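Local coordinates for protein Old Yellow Enzyme (Pichia, PDB 6AGZ) that probably catalyses the flavin-dependent asymmetric reduction of enone compounds, using flavin mononucleotide bound in a TIM barrel, at residues 27-32 with 340-345; 47-52 with 94-99; 132-137 with 201-206; 276-281 with 307-312. One frame throughout, in Å; residues are numbered along the deposited sequence.

Contact 1: 27-32 with 340-345. With FMN (flavin mononucleotide), chain C.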
# COMPACT_ATOMS: atom_id res chain seq x y z
N ASN A 27 7.96 -21.13 21.02
CA ASN A 27 8.86 -20.52 20.05
C ASN A 27 8.04 -19.83 18.98
O ASN A 27 6.80 -19.83 19.01
CB ASN A 27 9.84 -21.55 19.46
CG ASN A 27 9.13 -22.68 18.72
OD1 ASN A 27 8.27 -22.44 17.87
ND2 ASN A 27 9.50 -23.91 19.04
N ARG A 28 8.73 -19.23 18.01
CA ARG A 28 8.09 -18.52 16.91
C ARG A 28 8.41 -19.16 15.56
O ARG A 28 8.26 -18.51 14.52
CB ARG A 28 8.50 -17.05 16.94
CG ARG A 28 8.38 -16.46 18.34
CD ARG A 28 8.63 -14.96 18.40
NE ARG A 28 8.59 -14.50 19.78
CZ ARG A 28 8.70 -13.23 20.15
NH1 ARG A 28 8.87 -12.28 19.24
NH2 ARG A 28 8.65 -12.91 21.44
N LEU A 29 8.83 -20.42 15.57
CA LEU A 29 9.00 -21.20 14.35
C LEU A 29 7.70 -21.92 14.04
O LEU A 29 7.13 -22.59 14.90
CB LEU A 29 10.15 -22.20 14.52
CG LEU A 29 10.33 -23.25 13.42
CD1 LEU A 29 10.82 -22.61 12.13
CD2 LEU A 29 11.28 -24.34 13.88
N VAL A 30 7.23 -21.78 12.80
CA VAL A 30 5.92 -22.29 12.39
C VAL A 30 6.10 -23.25 11.23
O VAL A 30 6.91 -23.01 10.33
CB VAL A 30 4.97 -21.14 12.01
CG1 VAL A 30 3.61 -21.68 11.58
CG2 VAL A 30 4.82 -20.16 13.15
N PHE A 31 5.35 -24.35 11.27
CA PHE A 31 5.20 -25.24 10.13
C PHE A 31 4.01 -24.75 9.32
O PHE A 31 2.86 -24.98 9.70
CB PHE A 31 4.98 -26.69 10.59
CG PHE A 31 4.95 -27.69 9.47
CD1 PHE A 31 5.48 -27.39 8.22
CD2 PHE A 31 4.38 -28.94 9.66
CE1 PHE A 31 5.45 -28.31 7.20
CE2 PHE A 31 4.35 -29.87 8.64
CZ PHE A 31 4.88 -29.56 7.40
N PRO A 32 4.25 -24.05 8.21
CA PRO A 32 3.15 -23.49 7.42
C PRO A 32 2.33 -24.60 6.80
O PRO A 32 2.76 -25.76 6.76
CB PRO A 32 3.87 -22.65 6.35
CG PRO A 32 5.29 -22.53 6.82
CD PRO A 32 5.56 -23.77 7.60
N ILE A 340 8.08 -16.95 12.10
CA ILE A 340 8.83 -17.36 10.92
C ILE A 340 8.39 -18.76 10.53
O ILE A 340 8.51 -19.70 11.33
CB ILE A 340 10.35 -17.31 11.16
CG1 ILE A 340 10.79 -15.87 11.46
CG2 ILE A 340 11.10 -17.85 9.95
CD1 ILE A 340 10.67 -14.93 10.29
N GLY A 341 7.88 -18.90 9.31
CA GLY A 341 7.42 -20.18 8.80
C GLY A 341 8.45 -20.81 7.86
O GLY A 341 9.02 -20.13 7.01
N CYS A 342 8.68 -22.10 8.05
CA CYS A 342 9.58 -22.88 7.20
C CYS A 342 8.86 -24.16 6.81
O CYS A 342 8.61 -25.02 7.66
CB CYS A 342 10.90 -23.19 7.93
SG CYS A 342 11.75 -21.74 8.58
N SER A 343 8.54 -24.29 5.52
CA SER A 343 7.72 -25.40 5.03
C SER A 343 8.55 -26.52 4.42
O SER A 343 8.50 -27.66 4.87
CB SER A 343 6.70 -24.89 4.01
OG SER A 343 6.11 -25.96 3.29
N ARG A 344 9.34 -26.20 3.38
CA ARG A 344 10.00 -27.24 2.61
C ARG A 344 11.02 -28.01 3.44
O ARG A 344 11.12 -29.24 3.33
CB ARG A 344 10.66 -26.63 1.37
CG ARG A 344 9.67 -26.31 0.26
CD ARG A 344 10.31 -25.58 -0.91
NE ARG A 344 10.54 -24.17 -0.62
CZ ARG A 344 10.92 -23.27 -1.53
NH1 ARG A 344 11.11 -23.64 -2.79
NH2 ARG A 344 11.10 -22.01 -1.18
N TYR A 345 11.77 -27.32 4.30
CA TYR A 345 12.72 -28.01 5.16
C TYR A 345 12.04 -28.72 6.32
O TYR A 345 12.62 -29.66 6.88
CB TYR A 345 13.77 -27.04 5.69
CG TYR A 345 14.88 -26.79 4.69
CD1 TYR A 345 15.84 -27.75 4.44
CD2 TYR A 345 14.95 -25.59 3.99
CE1 TYR A 345 16.85 -27.53 3.53
CE2 TYR A 345 15.96 -25.36 3.07
CZ TYR A 345 16.91 -26.33 2.85
OH TYR A 345 17.91 -26.11 1.93
N1 FMN C . 0.69 -22.93 1.29
C2 FMN C . -0.63 -22.83 1.68
O2 FMN C . -1.08 -21.76 2.07
N3 FMN C . -1.45 -23.95 1.64
C4 FMN C . -0.94 -25.15 1.20
O4 FMN C . -1.66 -26.15 1.16
C4A FMN C . 0.38 -25.25 0.81
N5 FMN C . 0.88 -26.45 0.37
C5A FMN C . 2.20 -26.55 -0.02
C6 FMN C . 2.70 -27.77 -0.45
C7 FMN C . 4.02 -27.88 -0.85
C7M FMN C . 4.56 -29.20 -1.32
C8 FMN C . 4.86 -26.77 -0.81
C8M FMN C . 6.29 -26.89 -1.24
C9 FMN C . 4.36 -25.55 -0.37
C9A FMN C . 3.03 -25.44 0.03
N10 FMN C . 2.53 -24.22 0.46
C10 FMN C . 1.21 -24.13 0.85
C1' FMN C . 3.42 -23.02 0.52
C2' FMN C . 4.17 -23.06 1.86
O2' FMN C . 3.24 -22.98 2.91
C3' FMN C . 5.21 -21.95 2.00
O3' FMN C . 4.58 -20.69 1.99
C4' FMN C . 6.25 -22.02 0.89
O4' FMN C . 6.70 -23.35 0.74
C5' FMN C . 7.45 -21.13 1.17
O5' FMN C . 8.00 -21.47 2.43
P FMN C . 9.42 -22.22 2.52
O1P FMN C . 10.44 -21.45 1.72
O2P FMN C . 9.87 -22.30 3.96
O3P FMN C . 9.27 -23.61 1.96
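Backbone bonding joins Leu29 and Val30 to Ile340 and Gly341 as parallel strand neighbours. Ile340 N gives its hydrogen to Arg28 O at 2.9 Å, and Ile340 O takes one from Val30 N at 2.9 Å. The ladder is carried one step further by Cys342 N, which bonds to Val30 O at 3.0 Å.

Packing fills in around this frame. In Leu29, chi1 (171°) sets CG anti to the backbone N, and chi2 (69°) then directs Leu29 CD1 to Cys342 SG, 3.8 Å away. Pro32 packs CG on Gly341 CA, and Pro32 CD lies 3.3 Å from Cys342 O, a buried carbonyl oxygen with no hydrogen-bond partner in the model. A CB on Gly341 would run into Pro32 CG, so the close fit here depends on the missing side chain.

The third kind is polar and reaches the cofactor: hydrogen bonds to the phosphate. Ser343 N bonds to FMN O2P, while Arg344 grips the phosphate through three nitrogens: its backbone N and its NE (2.9 Å) both donate to O3P, and its NH2 donates to O1P at 3.0 Å, in the guanidinium plane. The bend at chi3 (-77°) brings NE round to O3P. An alanine here would probably cost the phosphate the NE bond to O3P and the NH2 bond to O1P, leaving its charge less well balanced.

The seam between strands 29-31 and 338-341 closes the eight-stranded barrel. The turn after it forms part of the phosphate site at the C-terminal end of the strands, as is characteristic of flavin-binding TIM barrels.

Contact 2: 47-52 with 94-99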
# COMPACT_ATOMS: atom_id res chain seq x y z
N ASP A 47 -3.11 -42.70 9.66
CA ASP A 47 -2.11 -42.92 10.70
C ASP A 47 -0.76 -42.35 10.30
O ASP A 47 -0.01 -41.85 11.15
CB ASP A 47 -2.00 -44.42 11.00
CG ASP A 47 -1.78 -45.24 9.74
OD1 ASP A 47 -1.92 -44.69 8.63
OD2 ASP A 47 -1.49 -46.45 9.86
N SER A 48 -0.44 -42.40 9.01
CA SER A 48 0.79 -41.79 8.51
C SER A 48 0.81 -40.30 8.80
O SER A 48 1.83 -39.75 9.23
CB SER A 48 0.92 -42.05 7.01
OG SER A 48 0.93 -43.43 6.72
N MET A 49 -0.31 -39.62 8.57
CA MET A 49 -0.39 -38.20 8.89
C MET A 49 -0.28 -37.96 10.39
O MET A 49 0.31 -36.97 10.83
CB MET A 49 -1.70 -37.61 8.35
CG MET A 49 -1.81 -37.62 6.84
SD MET A 49 -3.46 -37.20 6.26
CE MET A 49 -3.72 -35.63 7.09
N LEU A 50 -0.83 -38.88 11.19
CA LEU A 50 -0.76 -38.73 12.64
C LEU A 50 0.68 -38.79 13.13
O LEU A 50 1.11 -37.94 13.92
CB LEU A 50 -1.61 -39.81 13.32
CG LEU A 50 -1.74 -39.73 14.84
CD1 LEU A 50 -1.80 -38.29 15.31
CD2 LEU A 50 -2.96 -40.49 15.31
N SER A 51 1.45 -39.78 12.66
CA SER A 51 2.87 -39.82 13.00
C SER A 51 3.60 -38.61 12.42
O SER A 51 4.51 -38.06 13.05
CB SER A 51 3.48 -41.12 12.49
OG SER A 51 4.89 -41.12 12.67
N TYR A 52 3.19 -38.18 11.22
CA TYR A 52 3.84 -37.07 10.54
C TYR A 52 3.77 -35.79 11.37
O TYR A 52 4.78 -35.12 11.58
CB TYR A 52 3.18 -36.89 9.17
CG TYR A 52 3.60 -35.67 8.37
CD1 TYR A 52 4.75 -35.69 7.59
CD2 TYR A 52 2.81 -34.53 8.35
CE1 TYR A 52 5.12 -34.59 6.84
CE2 TYR A 52 3.18 -33.42 7.60
CZ TYR A 52 4.33 -33.46 6.85
OH TYR A 52 4.70 -32.36 6.10
N LYS A 94 -9.47 -34.85 14.92
CA LYS A 94 -9.48 -34.70 16.37
C LYS A 94 -8.37 -35.52 17.02
O LYS A 94 -7.71 -35.04 17.95
CB LYS A 94 -10.85 -35.10 16.93
CG LYS A 94 -10.99 -34.90 18.44
CD LYS A 94 -12.34 -35.38 18.93
CE LYS A 94 -12.62 -34.91 20.36
NZ LYS A 94 -11.66 -35.47 21.34
N LYS A 95 -8.16 -36.74 16.54
CA LYS A 95 -7.08 -37.56 17.09
C LYS A 95 -5.72 -36.96 16.78
O LYS A 95 -4.82 -36.96 17.64
CB LYS A 95 -7.19 -38.99 16.56
CG LYS A 95 -8.44 -39.71 17.04
CD LYS A 95 -8.61 -41.06 16.37
CE LYS A 95 -9.77 -41.82 16.99
NZ LYS A 95 -9.82 -43.23 16.54
N ILE A 96 -5.54 -36.42 15.57
CA ILE A 96 -4.28 -35.75 15.24
C ILE A 96 -4.04 -34.57 16.18
O ILE A 96 -2.93 -34.38 16.70
CB ILE A 96 -4.27 -35.30 13.77
CG1 ILE A 96 -4.24 -36.52 12.84
CG2 ILE A 96 -3.08 -34.40 13.49
CD1 ILE A 96 -4.09 -36.17 11.37
N VAL A 97 -5.09 -33.78 16.44
CA VAL A 97 -4.96 -32.63 17.34
C VAL A 97 -4.59 -33.09 18.74
O VAL A 97 -3.72 -32.50 19.40
CB VAL A 97 -6.25 -31.80 17.34
CG1 VAL A 97 -6.17 -30.69 18.36
CG2 VAL A 97 -6.51 -31.23 15.97
N GLU A 98 -5.26 -34.14 19.23
CA GLU A 98 -4.98 -34.63 20.58
C GLU A 98 -3.54 -35.10 20.70
O GLU A 98 -2.90 -34.89 21.74
CB GLU A 98 -5.96 -35.75 20.94
CG GLU A 98 -7.39 -35.27 21.13
CD GLU A 98 -8.36 -36.41 21.36
OE1 GLU A 98 -7.95 -37.58 21.19
OE2 GLU A 98 -9.52 -36.14 21.70
N GLU A 99 -3.01 -35.75 19.66
CA GLU A 99 -1.61 -36.16 19.71
C GLU A 99 -0.67 -34.96 19.67
O GLU A 99 0.33 -34.93 20.40
CB GLU A 99 -1.30 -37.13 18.58
CG GLU A 99 0.18 -37.45 18.41
CD GLU A 99 0.75 -38.30 19.53
OE1 GLU A 99 -0.02 -38.74 20.41
OE2 GLU A 99 1.98 -38.52 19.53
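The carboxylate of Glu99 is the flat group nearest the contact, and Leu50 meets its side chain lower down, at the aliphatic part. Leu50 CD1 sits 3.5 Å from Glu99 CB, the two side chains crossing at about a right angle. The chain of Glu99 bends at chi2, and Glu99 OE2 is hydrogen-bonded to Ser54 OG and forms a salt bridge with Lys103. The ring of Tyr52, on the same helix as Leu50, belongs to another surface: it stacks with Tyr379 and makes a cation-pi contact with Arg56.

The other contacts are apolar as well. CG of Leu50 stands anti to the backbone N (chi1 -175°), and chi2 (36°) places Leu50 CD1 against the backbone of the facing helix, 3.6 Å from Ile96 CA, with Ile96 CG1 at 3.9 Å. On its other flank Ile96 extends CD1 to Met49 CB, 4.1 Å away. A single leucine methyl thus touches both Ile96 and Glu99, and Ile96 in turn lies against two successive residues of 47-52.

The segment axes approach to 9.5 Å and run nearly parallel, with a crossing angle of -22°. Helices 47-57 and 87-102 follow barrel strands 29-31 and 63-70 in the chain, and such side-by-side packing of neighbouring outer helices is characteristic of the TIM barrel.

Contact 3: 132-137 with 201-206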
# COMPACT_ATOMS: atom_id res chain seq x y z
N ALA A 132 -16.35 -20.59 -9.73
CA ALA A 132 -15.39 -19.50 -9.72
C ALA A 132 -16.17 -18.19 -9.64
O ALA A 132 -17.38 -18.17 -9.88
CB ALA A 132 -14.51 -19.52 -10.99
N PRO A 133 -15.51 -17.08 -9.28
CA PRO A 133 -16.22 -15.78 -9.32
C PRO A 133 -16.74 -15.44 -10.70
O PRO A 133 -17.88 -14.97 -10.82
CB PRO A 133 -15.15 -14.78 -8.84
CG PRO A 133 -13.84 -15.49 -9.04
CD PRO A 133 -14.14 -16.93 -8.77
N SER A 134 -15.95 -15.67 -11.74
CA SER A 134 -16.38 -15.47 -13.11
C SER A 134 -16.03 -16.71 -13.93
O SER A 134 -15.14 -17.48 -13.57
CB SER A 134 -15.73 -14.22 -13.73
OG SER A 134 -16.09 -13.05 -13.02
N ALA A 135 -16.76 -16.89 -15.03
CA ALA A 135 -16.59 -18.07 -15.88
C ALA A 135 -15.32 -17.91 -16.73
O ALA A 135 -15.35 -17.68 -17.94
CB ALA A 135 -17.82 -18.28 -16.75
N LEU A 136 -14.18 -18.04 -16.05
CA LEU A 136 -12.88 -17.88 -16.67
C LEU A 136 -11.93 -18.94 -16.13
O LEU A 136 -11.99 -19.30 -14.95
CB LEU A 136 -12.29 -16.48 -16.40
CG LEU A 136 -13.10 -15.27 -16.84
CD1 LEU A 136 -12.45 -13.99 -16.34
CD2 LEU A 136 -13.25 -15.23 -18.35
N TYR A 137 -11.07 -19.45 -17.00
CA TYR A 137 -10.04 -20.41 -16.63
C TYR A 137 -8.71 -19.69 -16.47
O TYR A 137 -8.47 -18.64 -17.08
CB TYR A 137 -9.92 -21.52 -17.68
CG TYR A 137 -11.20 -22.26 -17.95
CD1 TYR A 137 -11.57 -23.36 -17.20
CD2 TYR A 137 -12.06 -21.85 -18.97
CE1 TYR A 137 -12.74 -24.05 -17.45
CE2 TYR A 137 -13.24 -22.53 -19.23
CZ TYR A 137 -13.57 -23.62 -18.47
OH TYR A 137 -14.75 -24.30 -18.72
N THR A 201 -7.88 -10.15 -12.39
CA THR A 201 -7.74 -11.09 -13.50
C THR A 201 -8.83 -12.15 -13.49
O THR A 201 -9.24 -12.62 -14.56
CB THR A 201 -6.36 -11.75 -13.46
OG1 THR A 201 -6.15 -12.33 -12.16
CG2 THR A 201 -5.27 -10.74 -13.75
N ALA A 202 -9.31 -12.53 -12.31
CA ALA A 202 -10.27 -13.62 -12.18
C ALA A 202 -11.69 -13.15 -11.93
O ALA A 202 -12.63 -13.91 -12.21
CB ALA A 202 -9.84 -14.57 -11.06
N ASN A 203 -11.88 -11.94 -11.42
CA ASN A 203 -13.19 -11.45 -10.99
C ASN A 203 -13.66 -10.37 -11.95
O ASN A 203 -13.18 -9.23 -11.90
CB ASN A 203 -13.13 -10.93 -9.55
CG ASN A 203 -14.50 -10.63 -8.98
OD1 ASN A 203 -15.49 -10.53 -9.70
ND2 ASN A 203 -14.57 -10.49 -7.66
N LYS A 204 -14.62 -10.72 -12.81
CA LYS A 204 -15.29 -9.76 -13.68
C LYS A 204 -16.72 -9.48 -13.24
O LYS A 204 -17.50 -8.92 -14.01
CB LYS A 204 -15.29 -10.25 -15.13
CG LYS A 204 -13.96 -10.79 -15.61
CD LYS A 204 -12.87 -9.74 -15.60
CE LYS A 204 -11.55 -10.32 -16.07
NZ LYS A 204 -10.42 -9.37 -15.91
N ARG A 205 -17.09 -9.88 -12.02
CA ARG A 205 -18.47 -9.75 -11.56
C ARG A 205 -18.88 -8.28 -11.51
O ARG A 205 -18.07 -7.39 -11.26
CB ARG A 205 -18.64 -10.38 -10.18
CG ARG A 205 -18.32 -11.87 -10.13
CD ARG A 205 -18.50 -12.43 -8.74
NE ARG A 205 -19.91 -12.55 -8.38
CZ ARG A 205 -20.64 -13.64 -8.59
NH1 ARG A 205 -20.10 -14.70 -9.17
NH2 ARG A 205 -21.92 -13.66 -8.24
N THR A 206 -20.17 -8.05 -11.76
CA THR A 206 -20.74 -6.71 -11.73
C THR A 206 -21.74 -6.52 -10.60
O THR A 206 -22.40 -5.47 -10.53
CB THR A 206 -21.40 -6.38 -13.08
OG1 THR A 206 -22.33 -7.41 -13.42
CG2 THR A 206 -20.34 -6.28 -14.17
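Arg205 reaches across to the backbone of Pro133, its NH1 donating to Pro133 O at 2.8 Å. The donor lies in the carbonyl plane on a lone pair, while the oxygen stands out of the guanidinium plane. Bending of the chain at chi3 (73°) sets NE on course for this approach, and CG and CD pass close beside the same carbonyl. NH1 has a second acceptor in Met156 O, and NH2 forms a salt bridge with Asp207, so several partners fix the guanidinium. A leucine in its place would probably leave Pro133 O without this donor and Asp207 without its positive mate.

In the second bond the roles of backbone and side chain are exchanged: Lys204 N donates to Ser134 OG at 2.8 Å. The acceptor is brought there by a chi1 of -61°, with OG anti to the carbonyl carbon. Asn203 OD1 receives Arg205 N at 2.9 Å in an Asx turn, which shapes the loop that presents both Lys204 N and Arg205.

Packing lies further out. Pro133 sets CG against Ala202 O (3.7 Å), and Ser134 CB rests on the same oxygen. Toward the surface, Leu136 CD1 touches Lys204 CG at 3.6 Å, the two side chains crossing at about a right angle, while Lys204 NZ turns back to Thr200 O.

The contact ties the loop between strand 130-132 and helix 140-148, which precedes barrel strand 183-187, to the one after helix 193-198, both on one flank outside the barrel sheet. Gln196 and Phe197 of that helix pack on Pro133, and Phe197 also meets Arg205.

Contact 4: 276-281 with 307-312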
# COMPACT_ATOMS: atom_id res chain seq x y z
N GLY A 276 -12.00 -4.54 18.61
CA GLY A 276 -11.95 -5.62 19.57
C GLY A 276 -12.06 -7.02 19.00
O GLY A 276 -12.37 -7.95 19.75
N LYS A 277 -11.81 -7.20 17.70
CA LYS A 277 -11.78 -8.53 17.09
C LYS A 277 -10.45 -8.65 16.35
O LYS A 277 -10.36 -8.42 15.14
CB LYS A 277 -12.97 -8.74 16.16
CG LYS A 277 -14.32 -8.47 16.82
CD LYS A 277 -15.46 -8.82 15.88
CE LYS A 277 -15.31 -8.14 14.54
NZ LYS A 277 -15.79 -8.99 13.42
N ARG A 278 -9.41 -9.03 17.10
CA ARG A 278 -8.06 -9.14 16.58
C ARG A 278 -7.80 -10.59 16.19
O ARG A 278 -7.91 -11.49 17.03
CB ARG A 278 -7.04 -8.67 17.62
CG ARG A 278 -5.60 -9.09 17.33
CD ARG A 278 -4.92 -8.17 16.33
NE ARG A 278 -4.74 -6.82 16.85
CZ ARG A 278 -4.25 -5.81 16.14
NH1 ARG A 278 -3.89 -5.99 14.88
NH2 ARG A 278 -4.13 -4.61 16.69
N LEU A 279 -7.47 -10.82 14.92
CA LEU A 279 -7.16 -12.16 14.46
C LEU A 279 -5.96 -12.72 15.22
O LEU A 279 -5.12 -11.98 15.73
CB LEU A 279 -6.86 -12.16 12.95
CG LEU A 279 -7.99 -11.78 11.99
CD1 LEU A 279 -7.53 -11.95 10.55
CD2 LEU A 279 -9.23 -12.62 12.26
N ALA A 280 -5.91 -14.05 15.31
CA ALA A 280 -4.77 -14.70 15.94
C ALA A 280 -3.47 -14.33 15.23
O ALA A 280 -2.48 -13.98 15.87
CB ALA A 280 -4.96 -16.22 15.96
N TYR A 281 -3.48 -14.39 13.90
CA TYR A 281 -2.32 -13.99 13.11
C TYR A 281 -2.76 -13.77 11.66
O TYR A 281 -3.82 -14.24 11.24
CB TYR A 281 -1.20 -15.03 13.18
CG TYR A 281 -1.57 -16.39 12.63
CD1 TYR A 281 -2.16 -17.35 13.44
CD2 TYR A 281 -1.31 -16.73 11.31
CE1 TYR A 281 -2.49 -18.60 12.95
CE2 TYR A 281 -1.63 -17.97 10.80
CZ TYR A 281 -2.22 -18.91 11.63
OH TYR A 281 -2.55 -20.15 11.13
N GLN A 307 3.17 -2.32 8.01
CA GLN A 307 2.74 -0.98 8.41
C GLN A 307 1.27 -0.96 8.80
O GLN A 307 0.87 -0.21 9.70
CB GLN A 307 2.98 0.02 7.29
CG GLN A 307 4.41 0.51 7.16
CD GLN A 307 4.52 1.75 6.29
OE1 GLN A 307 5.32 1.81 5.36
NE2 GLN A 307 3.71 2.76 6.61
N ILE A 308 0.44 -1.78 8.14
CA ILE A 308 -1.00 -1.70 8.32
C ILE A 308 -1.44 -2.63 9.44
O ILE A 308 -2.08 -2.20 10.40
CB ILE A 308 -1.73 -2.03 7.00
CG1 ILE A 308 -1.21 -1.15 5.87
CG2 ILE A 308 -3.23 -1.85 7.17
CD1 ILE A 308 -1.73 -1.53 4.50
N TRP A 309 -1.11 -3.91 9.31
CA TRP A 309 -1.48 -4.90 10.31
C TRP A 309 -0.53 -4.81 11.50
O TRP A 309 0.69 -4.90 11.34
CB TRP A 309 -1.47 -6.30 9.71
CG TRP A 309 -1.70 -7.38 10.70
CD1 TRP A 309 -0.78 -8.24 11.21
CD2 TRP A 309 -2.95 -7.70 11.34
NE1 TRP A 309 -1.37 -9.09 12.11
CE2 TRP A 309 -2.70 -8.78 12.21
CE3 TRP A 309 -4.25 -7.18 11.25
CZ2 TRP A 309 -3.71 -9.35 12.99
CZ3 TRP A 309 -5.24 -7.75 12.03
CH2 TRP A 309 -4.96 -8.82 12.88
N LYS A 310 -1.10 -4.64 12.70
CA LYS A 310 -0.31 -4.43 13.91
C LYS A 310 -0.20 -5.68 14.78
O LYS A 310 0.55 -5.66 15.76
CB LYS A 310 -0.91 -3.29 14.74
CG LYS A 310 -1.05 -1.98 14.00
CD LYS A 310 0.31 -1.41 13.62
CE LYS A 310 0.17 -0.01 13.04
NZ LYS A 310 1.50 0.60 12.74
N GLY A 311 -0.93 -6.75 14.46
CA GLY A 311 -0.94 -7.94 15.27
C GLY A 311 0.14 -8.92 14.89
O GLY A 311 1.11 -8.59 14.20
N VAL A 312 -0.02 -10.16 15.35
CA VAL A 312 0.92 -11.22 15.02
C VAL A 312 0.91 -11.45 13.52
O VAL A 312 -0.15 -11.57 12.90
CB VAL A 312 0.58 -12.50 15.79
CG1 VAL A 312 1.50 -13.64 15.37
CG2 VAL A 312 0.68 -12.26 17.29
O HOH W 1 -2.67 -10.61 16.53
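Val312 and Trp309 meet the buried residues Leu279, Ala280 and Tyr281 in the tightly packed part of the contact, where the loop leading into barrel strand 281-285 joins the turn from helix 303-308 into strand 313-316. Val312 CB presses on Ala280 O at 3.4 Å, and Val312 CG1 packs against Tyr281 CB at 3.7 Å. Leu279 CB lies 3.8 Å from Trp309 CH2, while Leu279 N is at the ring edge. Trp309 NE1 bonds to Val312 O (2.9 Å) from well above the carbonyl plane, which helps to fix the rotation of the indole. A water bridges the backbones, from Leu279 O to Val312 N.

On the outer side Arg278 folds over one face of the indole. The bend at chi2 (81°) brings Arg278 CD to 3.5 Å from Trp309 CH2, and that at chi3 turns NE. The guanidinium is steeply tilted, 75° from the ring, yet CZ still lies over the six-membered ring in a cation-pi contact. Gly311 N sits over that same face, and a CB on Gly311 would collide with both Arg278 CD and Trp309 CZ2. The exposed Lys310 meets the arginine with CB, 4.0 Å from Arg278 NH2, and with its carbonyl carbon. Elsewhere on 307-312, Ile308 packs on Ile259 of the second subunit.

NH1 and Gly311 N are both donors and cannot satisfy each other. Glu270 receives Arg278 NH1 in a salt bridge and Lys310 N in a hydrogen bond, so the arginine's charge is probably shared between an acid and an aromatic face.

The four contacts show how chemistry changes with depth in one TIM barrel. Contact 1 is wholly buried: it joins the first and last barrel strands by backbone bonds and ends in hydrogen bonds to the cofactor phosphate. Contact 2, partly buried, joins two outer helices by apolar packing, and touches contact 1 where Phe31 meets Tyr52. Contacts 3 and 4 are both loop meetings in which an arginine takes part, but differently: Arg205 bonds a carbonyl, whereas Arg278 lies over an aromatic ring. Contact 4 leads into barrel strands 281-285 and 313-316, while contact 3 lies farthest out, about 33 Å centre to centre from contact 1 and across the chain's centre from it.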